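Local atomic coordinates of CdiI immunity protein (Cupriavidus taiwanensis, PDB entry 5T87), a protein that serves as the immunity protein of a contact-dependent growth inhibition system, binding its cognate CdiA toxin and probably neutralising it. Residues 27-32 against 63-68. Sequence-based numbering, arbitrary orientation.
Sequences AIADAC and RSLAVT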
# COMPACT_ATOMS: atom_id res chain seq x y z
N ALA A 27 -4.34 -14.95 -5.63
CA ALA A 27 -5.41 -14.40 -6.45
C ALA A 27 -6.06 -13.24 -5.71
O ALA A 27 -6.31 -12.17 -6.31
CB ALA A 27 -6.45 -15.48 -6.77
N ILE A 28 -6.29 -13.42 -4.42
CA ILE A 28 -6.99 -12.39 -3.64
C ILE A 28 -6.14 -11.13 -3.51
O ILE A 28 -6.66 -10.01 -3.64
CB ILE A 28 -7.48 -12.91 -2.28
CG1 ILE A 28 -8.65 -13.88 -2.48
CG2 ILE A 28 -7.98 -11.78 -1.40
CD1 ILE A 28 -8.72 -14.91 -1.39
N ALA A 29 -4.84 -11.32 -3.27
CA ALA A 29 -3.92 -10.20 -3.18
C ALA A 29 -3.90 -9.44 -4.50
O ALA A 29 -3.90 -8.21 -4.52
CB ALA A 29 -2.53 -10.70 -2.86
N ASP A 30 -3.90 -10.18 -5.61
CA ASP A 30 -3.88 -9.56 -6.92
C ASP A 30 -5.12 -8.72 -7.13
O ASP A 30 -5.02 -7.63 -7.63
CB ASP A 30 -3.77 -10.62 -8.03
CG ASP A 30 -2.41 -11.26 -8.08
OD1 ASP A 30 -1.49 -10.81 -7.37
OD2 ASP A 30 -2.27 -12.25 -8.84
N ALA A 31 -6.27 -9.23 -6.72
CA ALA A 31 -7.54 -8.49 -6.80
C ALA A 31 -7.50 -7.21 -5.97
O ALA A 31 -7.78 -6.12 -6.49
CB ALA A 31 -8.69 -9.37 -6.36
N CYS A 32 -7.12 -7.33 -4.70
CA CYS A 32 -6.94 -6.16 -3.85
C CYS A 32 -6.03 -5.14 -4.48
O CYS A 32 -6.33 -3.96 -4.48
CB CYS A 32 -6.39 -6.56 -2.49
SG CYS A 32 -7.61 -7.49 -1.52
N ARG A 63 -5.80 -9.51 5.17
CA ARG A 63 -6.54 -8.44 5.84
C ARG A 63 -5.68 -7.19 5.91
O ARG A 63 -6.14 -6.09 5.62
CB ARG A 63 -6.97 -8.90 7.22
CG ARG A 63 -7.95 -10.06 7.16
CD ARG A 63 -8.27 -10.66 8.50
NE ARG A 63 -9.02 -9.74 9.33
CZ ARG A 63 -8.69 -9.32 10.55
NH1 ARG A 63 -7.58 -9.75 11.16
NH2 ARG A 63 -9.48 -8.47 11.17
N SER A 64 -4.43 -7.38 6.27
CA SER A 64 -3.47 -6.30 6.36
C SER A 64 -3.20 -5.66 4.99
O SER A 64 -3.14 -4.42 4.88
CB SER A 64 -2.16 -6.83 6.98
OG SER A 64 -1.35 -5.76 7.44
N LEU A 65 -3.07 -6.49 3.96
CA LEU A 65 -2.86 -5.99 2.61
C LEU A 65 -4.04 -5.11 2.13
O LEU A 65 -3.85 -4.04 1.52
CB LEU A 65 -2.63 -7.16 1.64
CG LEU A 65 -2.52 -6.76 0.16
CD1 LEU A 65 -1.38 -5.79 -0.04
CD2 LEU A 65 -2.38 -7.96 -0.75
N ALA A 66 -5.25 -5.58 2.41
CA ALA A 66 -6.47 -4.84 2.06
C ALA A 66 -6.49 -3.44 2.67
O ALA A 66 -6.88 -2.48 2.00
CB ALA A 66 -7.70 -5.63 2.47
N VAL A 67 -6.05 -3.33 3.92
CA VAL A 67 -5.92 -2.02 4.56
C VAL A 67 -4.90 -1.16 3.82
O VAL A 67 -5.17 -0.04 3.49
CB VAL A 67 -5.50 -2.16 6.02
CG1 VAL A 67 -5.11 -0.81 6.63
CG2 VAL A 67 -6.64 -2.78 6.83
N THR A 68 -3.72 -1.71 3.56
CA THR A 68 -2.70 -1.03 2.78
C THR A 68 -3.26 -0.57 1.44
O THR A 68 -3.02 0.56 1.01
CB THR A 68 -1.44 -1.93 2.63
OG1 THR A 68 -0.72 -1.92 3.86
CG2 THR A 68 -0.51 -1.47 1.51
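Leu65 reaches across to Ala29 with one branch of its fork, the CD2 methyl, which comes to 3.5 Å from Ala29 CB and 3.6 Å from Ala29 CA. It therefore rests against both the methyl and the backbone carbon of the alanine. With CG anti to the backbone N (chi1 175°), the leucine is extended from its own helix toward helix 25-38; the CD1 methyl does not share in the contact. The small partner lets the branched side chain bridge a CA-CA separation of 7.2 Å between Leu65 and Ala29. Both residues also pack against the CdiA toxin, Leu65 on Arg39 and Ala29 on Leu41 of that chain, so the toxin lies over this part of the contact.

One residue further on, Ala66 faces Cys32, and here the helices come closer, the two CA atoms being 6.1 Å apart. The side chains meet loosely, Cys32 SG lying 4.4 Å from Ala66 CB. Helix 42-53 borders this pair, with Leu49 against Cys32 and Val52 against Ala66. At the end of the segment, Thr68 packs on Asp38 of the toxin chain.

All four touching residues are buried, and the interface is small and apolar, amounting to 145 Å² summed over both sides. The segments run in broadly the same direction. Parallel packing between a helix and the next but one, with the intervening helix 42-53 touching both, is typical of mainly helical folds built from successive helices; in this immunity protein helices 25-38 and 60-76 both contribute to the surface that meets the toxin.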